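Local coordinates for conserved exported protein (Bacteroides fragilis, PDB 3CLW), which is of unknown function but probably hydrolyses O-glycosidic bonds in carbohydrates, at residues A282-H296 / Y337-N350. Sequence-based numbering, arbitrary orientation.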
ATOM      1  N   ALA A 282      10.561  -8.862  -5.061  1.00 42.73           N
ATOM      2  CA  ALA A 282      11.358  -7.614  -5.125  1.00 44.33           C
ATOM      3  C   ALA A 282      12.850  -7.850  -5.297  1.00 44.98           C
ATOM      4  O   ALA A 282      13.611  -6.896  -5.443  1.00 45.89           O
ATOM      5  CB  ALA A 282      11.095  -6.735  -3.916  1.00 43.21           C
ATOM      6  N   TYR A 283      13.247  -9.123  -5.294  1.00 46.13           N
ATOM      7  CA  TYR A 283      14.632  -9.566  -5.431  1.00 46.63           C
ATOM      8  C   TYR A 283      14.627 -10.999  -5.952  1.00 46.93           C
ATOM      9  O   TYR A 283      13.766 -11.784  -5.535  1.00 46.98           O
ATOM     10  CB  TYR A 283      15.317  -9.516  -4.065  1.00 47.67           C
ATOM     11  CG  TYR A 283      16.788  -9.885  -4.070  1.00 48.30           C
ATOM     12  CD1 TYR A 283      17.760  -8.910  -4.255  1.00 47.98           C
ATOM     13  CD2 TYR A 283      17.201 -11.213  -3.889  1.00 49.26           C
ATOM     14  CE1 TYR A 283      19.093  -9.219  -4.256  1.00 48.71           C
ATOM     15  CE2 TYR A 283      18.551 -11.543  -3.893  1.00 49.90           C
ATOM     16  CZ  TYR A 283      19.491 -10.531  -4.077  1.00 49.79           C
ATOM     17  OH  TYR A 283      20.847 -10.815  -4.077  1.00 51.68           O
ATOM     18  N   PRO A 284      15.570 -11.353  -6.864  1.00 47.11           N
ATOM     19  CA  PRO A 284      16.553 -10.459  -7.476  1.00 47.60           C
ATOM     20  C   PRO A 284      15.945  -9.596  -8.561  1.00 47.17           C
ATOM     21  O   PRO A 284      14.763  -9.747  -8.878  1.00 47.59           O
ATOM     22  CB  PRO A 284      17.600 -11.426  -8.059  1.00 48.07           C
ATOM     23  CG  PRO A 284      16.838 -12.646  -8.371  1.00 47.41           C
ATOM     24  CD  PRO A 284      15.752 -12.746  -7.325  1.00 47.52           C
ATOM     25  N   ALA A 285      16.753  -8.701  -9.120  1.00 46.92           N
ATOM     26  CA  ALA A 285      16.284  -7.731 -10.112  1.00 46.93           C
ATOM     27  C   ALA A 285      15.636  -8.357 -11.344  1.00 46.51           C
ATOM     28  O   ALA A 285      14.731  -7.752 -11.951  1.00 46.63           O
ATOM     29  CB  ALA A 285      17.404  -6.768 -10.528  1.00 46.58           C
ATOM     30  N   THR A 286      16.107  -9.539 -11.739  1.00 46.43           N
ATOM     31  CA  THR A 286      15.503 -10.209 -12.905  1.00 46.02           C
ATOM     32  C   THR A 286      14.024 -10.530 -12.620  1.00 45.00           C
ATOM     33  O   THR A 286      13.136 -10.221 -13.426  1.00 44.79           O
ATOM     34  CB  THR A 286      16.301 -11.457 -13.388  1.00 46.21           C
ATOM     35  OG1 THR A 286      16.346 -12.447 -12.352  1.00 48.84           O
ATOM     36  CG2 THR A 286      17.704 -11.076 -13.729  1.00 46.06           C
ATOM     37  N   LEU A 287      13.764 -11.112 -11.456  1.00 44.27           N
ATOM     38  CA  LEU A 287      12.399 -11.392 -11.039  1.00 43.31           C
ATOM     39  C   LEU A 287      11.594 -10.092 -10.902  1.00 43.12           C
ATOM     40  O   LEU A 287      10.471  -9.997 -11.395  1.00 42.16           O
ATOM     41  CB  LEU A 287      12.403 -12.203  -9.743  1.00 43.27           C
ATOM     42  CG  LEU A 287      11.084 -12.415  -8.989  1.00 43.64           C
ATOM     43  CD1 LEU A 287      10.074 -13.218  -9.844  1.00 42.26           C
ATOM     44  CD2 LEU A 287      11.358 -13.103  -7.650  1.00 42.66           C
ATOM     45  N   LEU A 288      12.191  -9.094 -10.241  1.00 43.16           N
ATOM     46  CA  LEU A 288      11.546  -7.801 -10.010  1.00 42.15           C
ATOM     47  C   LEU A 288      10.950  -7.260 -11.306  1.00 42.30           C
ATOM     48  O   LEU A 288       9.751  -6.943 -11.378  1.00 41.93           O
ATOM     49  CB  LEU A 288      12.547  -6.800  -9.400  1.00 42.65           C
ATOM     50  CG  LEU A 288      12.270  -5.280  -9.376  1.00 42.57           C
ATOM     51  CD1 LEU A 288      11.362  -4.857  -8.217  1.00 42.40           C
ATOM     52  CD2 LEU A 288      13.574  -4.494  -9.324  1.00 42.06           C
ATOM     53  N   VAL A 289      11.777  -7.161 -12.340  1.00 41.97           N
ATOM     54  CA  VAL A 289      11.323  -6.509 -13.574  1.00 41.95           C
ATOM     55  C   VAL A 289      10.433  -7.382 -14.477  1.00 42.50           C
ATOM     56  O   VAL A 289       9.456  -6.881 -15.043  1.00 42.68           O
ATOM     57  CB  VAL A 289      12.492  -5.847 -14.372  1.00 42.39           C
ATOM     58  CG1 VAL A 289      13.212  -4.813 -13.497  1.00 40.93           C
ATOM     59  CG2 VAL A 289      13.487  -6.898 -14.939  1.00 41.40           C
ATOM     60  N   ASP A 290      10.765  -8.673 -14.596  1.00 42.42           N
ATOM     61  CA  ASP A 290       9.994  -9.630 -15.411  1.00 43.13           C
ATOM     62  C   ASP A 290       8.544  -9.777 -14.953  1.00 43.31           C
ATOM     63  O   ASP A 290       7.612  -9.625 -15.756  1.00 43.98           O
ATOM     64  CB  ASP A 290      10.639 -11.024 -15.381  1.00 43.26           C
ATOM     65  CG  ASP A 290      11.927 -11.110 -16.201  1.00 45.85           C
ATOM     66  OD1 ASP A 290      12.617 -12.155 -16.066  1.00 49.64           O
ATOM     67  OD2 ASP A 290      12.260 -10.158 -16.966  1.00 44.97           O
ATOM     68  N   ILE A 291       8.347 -10.077 -13.664  1.00 42.87           N
ATOM     69  CA  ILE A 291       6.993 -10.289 -13.160  1.00 42.79           C
ATOM     70  C   ILE A 291       6.113  -9.039 -13.315  1.00 42.49           C
ATOM     71  O   ILE A 291       4.944  -9.154 -13.687  1.00 42.91           O
ATOM     72  CB  ILE A 291       6.957 -10.833 -11.719  1.00 43.06           C
ATOM     73  CG1 ILE A 291       5.542 -11.363 -11.393  1.00 42.48           C
ATOM     74  CG2 ILE A 291       7.382  -9.767 -10.711  1.00 43.93           C
ATOM     75  CD1 ILE A 291       5.500 -12.403 -10.334  1.00 40.68           C
ATOM     76  N   ARG A 292       6.687  -7.860 -13.084  1.00 41.62           N
ATOM     77  CA  ARG A 292       5.933  -6.615 -13.194  1.00 41.32           C
ATOM     78  C   ARG A 292       5.606  -6.234 -14.641  1.00 41.56           C
ATOM     79  O   ARG A 292       4.532  -5.673 -14.928  1.00 41.07           O
ATOM     80  CB  ARG A 292       6.667  -5.482 -12.458  1.00 41.64           C
ATOM     81  CG  ARG A 292       6.388  -5.460 -10.952  1.00 39.17           C
ATOM     82  CD  ARG A 292       7.539  -4.902 -10.126  1.00 38.59           C
ATOM     83  NE  ARG A 292       7.270  -5.178  -8.717  1.00 37.02           N
ATOM     84  CZ  ARG A 292       7.658  -6.272  -8.067  1.00 36.70           C
ATOM     85  NH1 ARG A 292       8.407  -7.184  -8.675  1.00 34.88           N
ATOM     86  NH2 ARG A 292       7.313  -6.450  -6.793  1.00 33.38           N
ATOM     87  N   ASN A 293       6.541  -6.500 -15.550  1.00 42.16           N
ATOM     88  CA  ASN A 293       6.260  -6.386 -16.996  1.00 42.81           C
ATOM     89  C   ASN A 293       5.151  -7.333 -17.418  1.00 42.57           C
ATOM     90  O   ASN A 293       4.283  -6.969 -18.186  1.00 43.19           O
ATOM     91  CB  ASN A 293       7.512  -6.661 -17.827  1.00 43.32           C
ATOM     92  CG  ASN A 293       8.364  -5.413 -18.029  1.00 43.96           C
ATOM     93  OD1 ASN A 293       7.838  -4.299 -18.107  1.00 43.73           O
ATOM     94  ND2 ASN A 293       9.682  -5.601 -18.141  1.00 41.24           N
ATOM     95  N   ARG A 294       5.163  -8.539 -16.876  1.00 42.54           N
ATOM     96  CA  ARG A 294       4.125  -9.502 -17.196  1.00 42.69           C
ATOM     97  C   ARG A 294       2.728  -9.019 -16.790  1.00 43.24           C
ATOM     98  O   ARG A 294       1.753  -9.209 -17.539  1.00 43.72           O
ATOM     99  CB  ARG A 294       4.428 -10.852 -16.562  1.00 42.33           C
ATOM    100  CG  ARG A 294       3.718 -11.973 -17.310  1.00 41.59           C
ATOM    101  CD  ARG A 294       3.951 -13.287 -16.664  1.00 41.97           C
ATOM    102  NE  ARG A 294       3.025 -14.285 -17.180  1.00 42.20           N
ATOM    103  CZ  ARG A 294       2.934 -15.526 -16.734  1.00 42.02           C
ATOM    104  NH1 ARG A 294       3.727 -15.946 -15.766  1.00 41.94           N
ATOM    105  NH2 ARG A 294       2.050 -16.355 -17.282  1.00 43.37           N
ATOM    106  N   ILE A 295       2.646  -8.365 -15.623  1.00 42.81           N
ATOM    107  CA  ILE A 295       1.386  -7.841 -15.115  1.00 41.51           C
ATOM    108  C   ILE A 295       0.779  -6.900 -16.137  1.00 41.83           C
ATOM    109  O   ILE A 295      -0.373  -7.073 -16.538  1.00 40.80           O
ATOM    110  CB  ILE A 295       1.546  -7.094 -13.745  1.00 41.54           C
ATOM    111  CG1 ILE A 295       2.019  -8.066 -12.638  1.00 40.55           C
ATOM    112  CG2 ILE A 295       0.249  -6.385 -13.379  1.00 38.62           C
ATOM    113  CD1 ILE A 295       2.238  -7.392 -11.278  1.00 40.61           C
ATOM    114  N   HIS A 296       1.559  -5.901 -16.540  1.00 41.78           N
ATOM    115  CA  HIS A 296       1.099  -4.924 -17.502  1.00 42.70           C
ATOM    116  C   HIS A 296       0.753  -5.532 -18.883  1.00 43.61           C
ATOM    117  O   HIS A 296      -0.249  -5.163 -19.490  1.00 43.66           O
ATOM    118  CB  HIS A 296       2.125  -3.816 -17.662  1.00 42.60           C
ATOM    119  CG  HIS A 296       1.670  -2.718 -18.558  1.00 42.23           C
ATOM    120  ND1 HIS A 296       0.472  -2.064 -18.372  1.00 41.22           N
ATOM    121  CD2 HIS A 296       2.227  -2.183 -19.672  1.00 41.52           C
ATOM    122  CE1 HIS A 296       0.320  -1.153 -19.319  1.00 43.41           C
ATOM    123  NE2 HIS A 296       1.366  -1.214 -20.128  1.00 42.36           N
ATOM    124  N   TYR A 337      16.110   0.185  -1.567  1.00 39.95           N
ATOM    125  CA  TYR A 337      15.520  -1.100  -1.965  1.00 39.61           C
ATOM    126  C   TYR A 337      14.012  -0.960  -2.230  1.00 39.31           C
ATOM    127  O   TYR A 337      13.479  -1.491  -3.228  1.00 39.08           O
ATOM    128  CB  TYR A 337      15.777  -2.126  -0.875  1.00 40.08           C
ATOM    129  CG  TYR A 337      15.296  -3.544  -1.138  1.00 41.71           C
ATOM    130  CD1 TYR A 337      14.047  -3.967  -0.696  1.00 39.48           C
ATOM    131  CD2 TYR A 337      16.129  -4.489  -1.778  1.00 44.13           C
ATOM    132  CE1 TYR A 337      13.608  -5.250  -0.896  1.00 41.77           C
ATOM    133  CE2 TYR A 337      15.709  -5.810  -1.969  1.00 43.09           C
ATOM    134  CZ  TYR A 337      14.433  -6.179  -1.531  1.00 43.72           C
ATOM    135  OH  TYR A 337      13.983  -7.474  -1.705  1.00 43.94           O
ATOM    136  N   VAL A 338      13.337  -0.221  -1.349  1.00 38.29           N
ATOM    137  CA  VAL A 338      11.900  -0.055  -1.445  1.00 37.39           C
ATOM    138  C   VAL A 338      11.576   0.965  -2.510  1.00 37.26           C
ATOM    139  O   VAL A 338      10.642   0.773  -3.250  1.00 37.29           O
ATOM    140  CB  VAL A 338      11.247   0.320  -0.092  1.00 37.33           C
ATOM    141  CG1 VAL A 338       9.756   0.494  -0.245  1.00 36.66           C
ATOM    142  CG2 VAL A 338      11.515  -0.744   0.952  1.00 35.78           C
ATOM    143  N   ALA A 339      12.351   2.045  -2.598  1.00 37.30           N
ATOM    144  CA  ALA A 339      12.162   3.004  -3.685  1.00 37.52           C
ATOM    145  C   ALA A 339      12.243   2.321  -5.070  1.00 37.92           C
ATOM    146  O   ALA A 339      11.606   2.744  -6.002  1.00 38.04           O
ATOM    147  CB  ALA A 339      13.141   4.136  -3.587  1.00 36.94           C
ATOM    148  N   ARG A 340      13.047   1.275  -5.182  1.00 38.78           N
ATOM    149  CA  ARG A 340      13.175   0.499  -6.423  1.00 39.23           C
ATOM    150  C   ARG A 340      11.903  -0.316  -6.715  1.00 38.43           C
ATOM    151  O   ARG A 340      11.434  -0.359  -7.859  1.00 38.18           O
ATOM    152  CB  ARG A 340      14.392  -0.440  -6.339  1.00 39.67           C
ATOM    153  CG  ARG A 340      14.496  -1.392  -7.547  1.00 40.58           C
ATOM    154  CD  ARG A 340      15.852  -2.061  -7.637  1.00 38.79           C
ATOM    155  NE  ARG A 340      16.010  -3.056  -6.589  1.00 38.67           N
ATOM    156  CZ  ARG A 340      17.036  -3.892  -6.538  1.00 42.46           C
ATOM    157  NH1 ARG A 340      17.992  -3.832  -7.474  1.00 44.68           N
ATOM    158  NH2 ARG A 340      17.112  -4.791  -5.569  1.00 43.48           N
ATOM    159  N   ILE A 341      11.334  -0.931  -5.678  1.00 37.71           N
ATOM    160  CA  ILE A 341      10.032  -1.545  -5.831  1.00 37.46           C
ATOM    161  C   ILE A 341       9.028  -0.519  -6.341  1.00 37.92           C
ATOM    162  O   ILE A 341       8.291  -0.801  -7.302  1.00 37.94           O
ATOM    163  CB  ILE A 341       9.488  -2.173  -4.542  1.00 37.79           C
ATOM    164  CG1 ILE A 341      10.430  -3.248  -4.024  1.00 37.05           C
ATOM    165  CG2 ILE A 341       8.114  -2.804  -4.815  1.00 35.60           C
ATOM    166  CD1 ILE A 341      10.229  -3.589  -2.563  1.00 40.81           C
ATOM    167  N   ILE A 342       9.017   0.666  -5.726  1.00 36.77           N
ATOM    168  CA  ILE A 342       8.051   1.681  -6.115  1.00 36.53           C
ATOM    169  C   ILE A 342       8.197   2.053  -7.595  1.00 37.41           C
ATOM    170  O   ILE A 342       7.200   2.038  -8.350  1.00 36.60           O
ATOM    171  CB  ILE A 342       8.089   2.949  -5.213  1.00 36.48           C
ATOM    172  CG1 ILE A 342       7.613   2.600  -3.797  1.00 37.00           C
ATOM    173  CG2 ILE A 342       7.194   4.088  -5.812  1.00 35.14           C
ATOM    174  CD1 ILE A 342       7.823   3.701  -2.729  1.00 35.04           C
ATOM    175  N   HIS A 343       9.427   2.381  -7.997  1.00 36.97           N
ATOM    176  CA  HIS A 343       9.683   2.796  -9.362  1.00 38.00           C
ATOM    177  C   HIS A 343       9.212   1.764 -10.401  1.00 38.59           C
ATOM    178  O   HIS A 343       8.579   2.112 -11.387  1.00 39.59           O
ATOM    179  CB  HIS A 343      11.157   3.066  -9.559  1.00 37.73           C
ATOM    180  CG  HIS A 343      11.533   3.260 -10.992  1.00 38.12           C
ATOM    181  ND1 HIS A 343      11.468   4.485 -11.616  1.00 39.06           N
ATOM    182  CD2 HIS A 343      11.953   2.381 -11.928  1.00 37.58           C
ATOM    183  CE1 HIS A 343      11.843   4.351 -12.874  1.00 38.62           C
ATOM    184  NE2 HIS A 343      12.133   3.083 -13.087  1.00 38.46           N
ATOM    185  N   ASN A 344       9.536   0.499 -10.165  1.00 39.49           N
ATOM    186  CA  ASN A 344       9.180  -0.581 -11.072  1.00 40.01           C
ATOM    187  C   ASN A 344       7.677  -0.877 -11.078  1.00 39.82           C
ATOM    188  O   ASN A 344       7.097  -1.162 -12.138  1.00 39.73           O
ATOM    189  CB  ASN A 344      10.028  -1.822 -10.769  1.00 40.09           C
ATOM    190  CG  ASN A 344      11.460  -1.648 -11.229  1.00 42.57           C
ATOM    191  OD1 ASN A 344      11.758  -1.826 -12.407  1.00 44.95           O
ATOM    192  ND2 ASN A 344      12.351  -1.270 -10.312  1.00 42.57           N
ATOM    193  N   ASP A 345       7.036  -0.778  -9.912  1.00 39.02           N
ATOM    194  CA  ASP A 345       5.580  -0.852  -9.880  1.00 39.19           C
ATOM    195  C   ASP A 345       4.911   0.215 -10.732  1.00 38.72           C
ATOM    196  O   ASP A 345       3.981  -0.080 -11.499  1.00 38.67           O
ATOM    197  CB  ASP A 345       5.047  -0.826  -8.452  1.00 39.12           C
ATOM    198  CG  ASP A 345       5.143  -2.188  -7.787  1.00 40.97           C
ATOM    199  OD1 ASP A 345       5.342  -3.193  -8.502  1.00 42.80           O
ATOM    200  OD2 ASP A 345       5.034  -2.268  -6.557  1.00 40.33           O
ATOM    201  N   LEU A 346       5.374   1.453 -10.586  1.00 38.23           N
ATOM    202  CA  LEU A 346       4.830   2.593 -11.329  1.00 38.29           C
ATOM    203  C   LEU A 346       5.153   2.560 -12.825  1.00 38.45           C
ATOM    204  O   LEU A 346       4.341   2.933 -13.636  1.00 38.13           O
ATOM    205  CB  LEU A 346       5.352   3.906 -10.732  1.00 37.93           C
ATOM    206  CG  LEU A 346       4.894   4.295  -9.328  1.00 37.68           C
ATOM    207  CD1 LEU A 346       5.634   5.541  -8.847  1.00 36.94           C
ATOM    208  CD2 LEU A 346       3.365   4.478  -9.263  1.00 35.67           C
ATOM    209  N   THR A 347       6.357   2.120 -13.174  1.00 39.68           N
ATOM    210  CA  THR A 347       6.821   2.221 -14.552  1.00 40.30           C
ATOM    211  C   THR A 347       6.717   0.921 -15.346  1.00 39.76           C
ATOM    212  O   THR A 347       6.612   0.972 -16.543  1.00 40.65           O
ATOM    213  CB  THR A 347       8.277   2.740 -14.635  1.00 40.56           C
ATOM    214  OG1 THR A 347       9.131   1.813 -13.961  1.00 43.50           O
ATOM    215  CG2 THR A 347       8.414   4.111 -13.997  1.00 38.89           C
ATOM    216  N   LEU A 348       6.785  -0.228 -14.688  1.00 39.52           N
ATOM    217  CA  LEU A 348       6.685  -1.500 -15.373  1.00 39.61           C
ATOM    218  C   LEU A 348       5.281  -2.099 -15.253  1.00 39.60           C
ATOM    219  O   LEU A 348       4.699  -2.488 -16.251  1.00 39.43           O
ATOM    220  CB  LEU A 348       7.752  -2.489 -14.896  1.00 39.48           C
ATOM    221  CG  LEU A 348       9.211  -2.073 -15.065  1.00 38.86           C
ATOM    222  CD1 LEU A 348      10.118  -3.273 -14.905  1.00 38.01           C
ATOM    223  CD2 LEU A 348       9.454  -1.389 -16.393  1.00 39.33           C
ATOM    224  N   ALA A 349       4.738  -2.131 -14.034  1.00 39.62           N
ATOM    225  CA  ALA A 349       3.403  -2.662 -13.796  1.00 38.96           C
ATOM    226  C   ALA A 349       2.340  -1.585 -14.001  1.00 38.96           C
ATOM    227  O   ALA A 349       1.148  -1.886 -13.940  1.00 39.41           O
ATOM    228  CB  ALA A 349       3.303  -3.299 -12.420  1.00 38.18           C
ATOM    229  N   ASN A 350       2.785  -0.356 -14.279  1.00 38.22           N
ATOM    230  CA  ASN A 350       1.917   0.813 -14.448  1.00 37.86           C
ATOM    231  C   ASN A 350       0.910   0.987 -13.313  1.00 37.42           C
ATOM    232  O   ASN A 350      -0.271   1.293 -13.552  1.00 37.36           O
ATOM    233  CB  ASN A 350       1.202   0.772 -15.813  1.00 38.96           C
ATOM    234  CG  ASN A 350       2.097   1.223 -16.970  1.00 39.11           C
ATOM    235  OD1 ASN A 350       1.747   2.116 -17.728  1.00 41.35           O
ATOM    236  ND2 ASN A 350       3.245   0.603 -17.101  1.00 43.93           N
TER
HETATM  237  O   HOH W   1      14.100  -4.175  -4.790  1.00 38.18           O
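R292 and D345 join two helices, 285-296 and 337-347, that run roughly parallel at 27°, their axes 9.5 Å apart at closest approach. The extended R292 chain reaches across, and its NE donates to D345 OD1 at 2.8 Å in a salt bridge; the bond is bent (139°) and meets the carboxylate from above its plane. NH1 turns back to L288 O (3.0 Å), on a lone pair of that carbonyl, and also bonds S281 O, while NH2 pairs with D278; the guanidinium is thus fixed in rotation, with L288 CD1 against one face. The other methyl, L288 CD2, lies against R340 CG and the N344 amide, which is held by its ND2 bond to R340 O. Farther along, L348 CD1 packs on V289 CB (3.5 Å) and CD2 touches N293 OD1, of an amide whose ND2 bonds D420. At the C-terminal end of the pair the H296 ring, brought round by a CG anti to the backbone N, stacks on the N350 amide with the planes only 3° apart. At the N-terminal end A282 CB touches I341 CD1 (3.5 Å), and a water links A282 O, Y337 O and R340 NE; R340 NH2 forms a salt bridge with E321. Two successive outer helices of a (beta/alpha)8 barrel, consistent with the TIM-barrel clan of this family, pack side by side here, with I341 and D345 resting on W354 of barrel strand 353-356.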